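Local coordinates for protein ultraspiracle (Drosophila melanogaster, PDB 1HG4) that acts as a nuclear hormone receptor, the insect counterpart of RXR and a partner of the ecdysone receptor, and binds a phospholipid in its ligand-binding domain here, at residues 17-21 / 65-70; 91-96 / 182-186. One frame throughout, in Å; residues are numbered along the deposited sequence.

Both contacts are buried helix packings of one ligand-binding domain, each covering 339 Å², but they lie at different depths. Contact 2 is about 4 Å from the centre of the chain (centre to centre) and pairs helices 78-100 and 175-186. Contact 1, about 13 Å out, sets helix 11-24 against the C-terminal end of helix 46-68 and has an exposed residue, Arg-20, at its border. Contact 1 is built from alanine methyls against Tyr-66 and methionines; contact 2 uses leucine, isoleucine and the long arm of Lys-182. The two meet through a salt bridge from Glu-18 OE1 to Lys-182 NZ (2.9 Å) and through Met-70, whose CE lies 3.6 Å from Ala-183 CB.

Contact 1: residues 17-21 / 65-70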
loop_
_atom_site.group_PDB
_atom_site.type_symbol
_atom_site.label_atom_id
_atom_site.label_comp_id
_atom_site.label_asym_id
_atom_site.label_seq_id
_atom_site.Cartn_x
_atom_site.Cartn_y
_atom_site.Cartn_z
ATOM N N ALA A 17 10.487 -23.607 1.993
ATOM C CA ALA A 17 10.283 -23.500 0.560
ATOM C C ALA A 17 11.602 -23.702 -0.195
ATOM O O ALA A 17 11.669 -24.471 -1.153
ATOM C CB ALA A 17 9.697 -22.134 0.219
ATOM N N GLU A 18 12.647 -23.007 0.241
ATOM C CA GLU A 18 13.945 -23.107 -0.399
ATOM C C GLU A 18 14.454 -24.531 -0.362
ATOM O O GLU A 18 14.780 -25.112 -1.397
ATOM C CB GLU A 18 14.964 -22.219 0.305
ATOM C CG GLU A 18 14.777 -20.732 0.092
ATOM C CD GLU A 18 15.748 -19.919 0.929
ATOM O OE1 GLU A 18 16.965 -20.192 0.870
ATOM O OE2 GLU A 18 15.298 -19.005 1.646
ATOM N N GLN A 19 14.516 -25.087 0.843
ATOM C CA GLN A 19 15.014 -26.440 1.044
ATOM C C GLN A 19 14.268 -27.506 0.267
ATOM O O GLN A 19 14.883 -28.335 -0.385
ATOM C CB GLN A 19 15.006 -26.776 2.530
ATOM C CG GLN A 19 16.133 -26.105 3.290
ATOM C CD GLN A 19 16.013 -26.239 4.795
ATOM O OE1 GLN A 19 16.979 -26.007 5.518
ATOM N NE2 GLN A 19 14.824 -26.596 5.277
ATOM N N ARG A 20 12.945 -27.492 0.330
ATOM C CA ARG A 20 12.170 -28.485 -0.390
ATOM C C ARG A 20 12.334 -28.328 -1.902
ATOM O O ARG A 20 12.436 -29.311 -2.617
ATOM C CB ARG A 20 10.690 -28.388 -0.007
ATOM C CG ARG A 20 10.419 -28.622 1.476
ATOM C CD ARG A 20 8.923 -28.750 1.730
ATOM N NE ARG A 20 8.388 -29.982 1.166
ATOM C CZ ARG A 20 7.160 -30.109 0.677
ATOM N NH1 ARG A 20 6.325 -29.073 0.683
ATOM N NH2 ARG A 20 6.770 -31.268 0.172
ATOM N N ALA A 21 12.363 -27.098 -2.391
ATOM C CA ALA A 21 12.514 -26.877 -3.821
ATOM C C ALA A 21 13.866 -27.412 -4.293
ATOM O O ALA A 21 14.012 -27.864 -5.427
ATOM C CB ALA A 21 12.403 -25.395 -4.134
ATOM N N GLU A 65 9.563 -23.554 -8.511
ATOM C CA GLU A 65 8.853 -24.321 -7.492
ATOM C C GLU A 65 9.014 -23.660 -6.137
ATOM O O GLU A 65 8.135 -23.750 -5.276
ATOM C CB GLU A 65 9.357 -25.758 -7.447
ATOM C CG GLU A 65 9.063 -26.550 -8.727
ATOM C CD GLU A 65 7.620 -26.447 -9.193
ATOM O OE1 GLU A 65 6.690 -26.572 -8.366
ATOM O OE2 GLU A 65 7.410 -26.244 -10.400
ATOM N N TYR A 66 10.139 -22.985 -5.954
ATOM C CA TYR A 66 10.407 -22.254 -4.714
ATOM C C TYR A 66 9.369 -21.143 -4.551
ATOM O O TYR A 66 8.719 -21.051 -3.507
ATOM C CB TYR A 66 11.816 -21.660 -4.769
ATOM C CG TYR A 66 12.024 -20.418 -3.942
ATOM C CD1 TYR A 66 12.038 -20.469 -2.547
ATOM C CD2 TYR A 66 12.236 -19.184 -4.561
ATOM C CE1 TYR A 66 12.270 -19.311 -1.784
ATOM C CE2 TYR A 66 12.465 -18.026 -3.814
ATOM C CZ TYR A 66 12.487 -18.094 -2.432
ATOM O OH TYR A 66 12.770 -16.947 -1.730
ATOM N N ALA A 67 9.214 -20.312 -5.584
ATOM C CA ALA A 67 8.246 -19.216 -5.560
ATOM C C ALA A 67 6.828 -19.762 -5.412
ATOM O O ALA A 67 5.984 -19.171 -4.751
ATOM C CB ALA A 67 8.354 -18.393 -6.842
ATOM N N ARG A 68 6.577 -20.912 -6.016
ATOM C CA ARG A 68 5.257 -21.507 -5.940
ATOM C C ARG A 68 4.834 -21.808 -4.497
ATOM O O ARG A 68 3.650 -21.743 -4.165
ATOM C CB ARG A 68 5.219 -22.788 -6.774
ATOM C CG ARG A 68 4.000 -23.634 -6.511
ATOM C CD ARG A 68 3.313 -24.020 -7.781
ATOM N NE ARG A 68 4.100 -24.911 -8.625
ATOM C CZ ARG A 68 3.785 -25.154 -9.891
ATOM N NH1 ARG A 68 2.716 -24.572 -10.416
ATOM N NH2 ARG A 68 4.533 -25.956 -10.634
ATOM N N MET A 69 5.809 -22.137 -3.654
ATOM C CA MET A 69 5.552 -22.457 -2.255
ATOM C C MET A 69 5.736 -21.267 -1.330
ATOM O O MET A 69 5.581 -21.399 -0.121
ATOM C CB MET A 69 6.468 -23.597 -1.781
ATOM C CG MET A 69 6.126 -24.959 -2.372
ATOM S SD MET A 69 7.181 -26.267 -1.737
ATOM C CE MET A 69 8.627 -26.048 -2.852
ATOM N N MET A 70 6.083 -20.114 -1.888
ATOM C CA MET A 70 6.269 -18.925 -1.060
ATOM C C MET A 70 4.912 -18.340 -0.701
ATOM O O MET A 70 3.992 -18.323 -1.526
ATOM C CB MET A 70 7.135 -17.886 -1.778
ATOM C CG MET A 70 8.633 -18.184 -1.723
ATOM S SD MET A 70 9.418 -17.964 -0.059
ATOM C CE MET A 70 9.820 -16.227 -0.097
#
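In the helical sandwich of the nuclear receptor ligand-binding domain, N-terminal helix 11-24 lies against the last turn of helix 46-68 and the residues just after it. The bumps on 17-21 are small: the methyls of Ala-17 and Ala-21, one helical turn apart. Ala-17 CB enters a hollow formed by Tyr-66 CD1 (4.0 Å), Met-69 CB (4.1 Å) and Met-70 SD (4.2 Å). Ala-21 CB meets the base of the tyrosine, 3.8 Å from Tyr-66 CB; so small a side chain lets the backbones come close, with CA atoms of Ala-21 and Tyr-66 only 5.2 Å apart. Glu-18 lays its aliphatic part beside the tyrosine ring, CG 3.4 Å from Tyr-66 CE1, while its carboxylate turns to Arg-175, Ser-179 and Lys-182 of helix 175-186. On the outer border, Arg-20 NH1 passes 3.8 Å from Met-69 SD. The methionine extends along helix 11-24 between the two alanines, placing its CE 3.8 Å from Ala-17 O and 3.9 Å from Ala-21 N.

Contact 2: residues 91-96 / 182-186; sequences ELLIAN and KAIIL
Two regular α-helical segments run almost antiparallel, 170° between their N-to-C directions, with axes 10.2 Å apart at closest approach and Leu-92 opposite Lys-182 (CA-CA 6.2 Å). Glu-91 starts the contact: its CA-to-CB bond points toward 182-186 and CB lies 4.1 Å from Ile-185 CG2. Leu-92, in the mt rotamer, leaves sideways but sends CD2 across to Lys-182 O (3.5 Å), Lys-182 CB (3.8 Å) and Ile-185 CG2 (4.3 Å). This pairing belongs to the interior of the antiparallel helical sandwich of nuclear receptors; Leu-92 also touches Met-63 of helix 46-68, and Ile-185 (mt) reaches Leu-236 of helix 225-250. One turn on, Ala-95 faces the partner and its CB supports Lys-182 CD at 4.2 Å. The lysine, chi angles m, t, m, t, slants across the face of helix 78-100 toward Asn-96, whose side chain is about 8 Å from the bound phospholipid. Lys-182 NZ ends beside the Asn-96 side chain and forms a salt bridge with Glu-18 of helix 11-24.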
loop_
_atom_site.group_PDB
_atom_site.type_symbol
_atom_site.label_atom_id
_atom_site.label_comp_id
_atom_site.label_asym_id
_atom_site.label_seq_id
_atom_site.Cartn_x
_atom_site.Cartn_y
_atom_site.Cartn_z
ATOM N N GLU A 91 19.303 -12.457 -9.762
ATOM C CA GLU A 91 19.715 -12.061 -8.424
ATOM C C GLU A 91 19.577 -13.199 -7.424
ATOM O O GLU A 91 20.365 -13.314 -6.483
ATOM C CB GLU A 91 18.903 -10.860 -7.937
ATOM C CG GLU A 91 19.143 -9.589 -8.729
ATOM C CD GLU A 91 18.340 -8.424 -8.199
ATOM O OE1 GLU A 91 18.653 -7.916 -7.101
ATOM O OE2 GLU A 91 17.380 -8.020 -8.876
ATOM N N LEU A 92 18.569 -14.040 -7.614
ATOM C CA LEU A 92 18.361 -15.165 -6.708
ATOM C C LEU A 92 19.466 -16.185 -6.910
ATOM O O LEU A 92 20.000 -16.714 -5.931
ATOM C CB LEU A 92 16.988 -15.813 -6.945
ATOM C CG LEU A 92 15.773 -14.953 -6.532
ATOM C CD1 LEU A 92 14.480 -15.648 -6.966
ATOM C CD2 LEU A 92 15.763 -14.707 -5.026
ATOM N N LEU A 93 19.825 -16.453 -8.169
ATOM C CA LEU A 93 20.898 -17.417 -8.447
ATOM C C LEU A 93 22.237 -16.925 -7.906
ATOM O O LEU A 93 22.938 -17.665 -7.220
ATOM C CB LEU A 93 21.026 -17.698 -9.944
ATOM C CG LEU A 93 19.821 -18.370 -10.603
ATOM C CD1 LEU A 93 20.197 -18.878 -11.984
ATOM C CD2 LEU A 93 19.355 -19.517 -9.755
ATOM N N ILE A 94 22.579 -15.673 -8.199
ATOM C CA ILE A 94 23.841 -15.103 -7.742
ATOM C C ILE A 94 23.952 -15.021 -6.229
ATOM O O ILE A 94 25.052 -15.113 -5.692
ATOM C CB ILE A 94 24.072 -13.709 -8.360
ATOM C CG1 ILE A 94 24.272 -13.860 -9.865
ATOM C CG2 ILE A 94 25.297 -13.038 -7.734
ATOM C CD1 ILE A 94 24.450 -12.544 -10.584
ATOM N N ALA A 95 22.825 -14.851 -5.540
ATOM C CA ALA A 95 22.839 -14.790 -4.077
ATOM C C ALA A 95 23.243 -16.176 -3.561
ATOM O O ALA A 95 23.984 -16.304 -2.589
ATOM C CB ALA A 95 21.457 -14.403 -3.534
ATOM N N ASN A 96 22.745 -17.216 -4.219
ATOM C CA ASN A 96 23.096 -18.577 -3.842
ATOM C C ASN A 96 24.569 -18.887 -4.126
ATOM O O ASN A 96 25.194 -19.599 -3.344
ATOM C CB ASN A 96 22.202 -19.587 -4.564
ATOM C CG ASN A 96 20.867 -19.800 -3.855
ATOM O OD1 ASN A 96 19.845 -20.087 -4.488
ATOM N ND2 ASN A 96 20.875 -19.680 -2.534
ATOM N N LYS A 182 16.652 -12.935 0.054
ATOM C CA LYS A 182 16.145 -13.473 -1.192
ATOM C C LYS A 182 14.649 -13.240 -1.354
ATOM O O LYS A 182 14.157 -12.997 -2.461
ATOM C CB LYS A 182 16.481 -14.964 -1.279
ATOM C CG LYS A 182 17.982 -15.220 -1.313
ATOM C CD LYS A 182 18.320 -16.605 -1.839
ATOM C CE LYS A 182 17.863 -17.698 -0.896
ATOM N NZ LYS A 182 18.248 -19.043 -1.407
ATOM N N ALA A 183 13.917 -13.304 -0.250
ATOM C CA ALA A 183 12.490 -13.063 -0.327
ATOM C C ALA A 183 12.268 -11.571 -0.631
ATOM O O ALA A 183 11.425 -11.221 -1.479
ATOM C CB ALA A 183 11.803 -13.469 0.997
ATOM N N ILE A 184 13.020 -10.692 0.036
ATOM C CA ILE A 184 12.865 -9.253 -0.208
ATOM C C ILE A 184 12.994 -9.020 -1.717
ATOM O O ILE A 184 12.252 -8.216 -2.300
ATOM C CB ILE A 184 13.948 -8.418 0.569
ATOM C CG1 ILE A 184 13.638 -8.436 2.054
ATOM C CG2 ILE A 184 14.009 -6.968 0.075
ATOM C CD1 ILE A 184 14.823 -8.141 2.897
ATOM N N ILE A 185 13.924 -9.747 -2.341
ATOM C CA ILE A 185 14.171 -9.641 -3.771
ATOM C C ILE A 185 12.974 -10.112 -4.570
ATOM O O ILE A 185 12.497 -9.402 -5.461
ATOM C CB ILE A 185 15.412 -10.468 -4.184
ATOM C CG1 ILE A 185 16.666 -9.861 -3.555
ATOM C CG2 ILE A 185 15.551 -10.504 -5.692
ATOM C CD1 ILE A 185 17.900 -10.712 -3.727
ATOM N N LEU A 186 12.494 -11.310 -4.265
ATOM C CA LEU A 186 11.334 -11.874 -4.961
ATOM C C LEU A 186 10.129 -10.936 -4.922
ATOM O O LEU A 186 9.568 -10.606 -5.962
ATOM C CB LEU A 186 10.931 -13.219 -4.338
ATOM C CG LEU A 186 9.740 -13.923 -5.001
ATOM C CD1 LEU A 186 10.092 -14.293 -6.441
ATOM C CD2 LEU A 186 9.375 -15.175 -4.215
#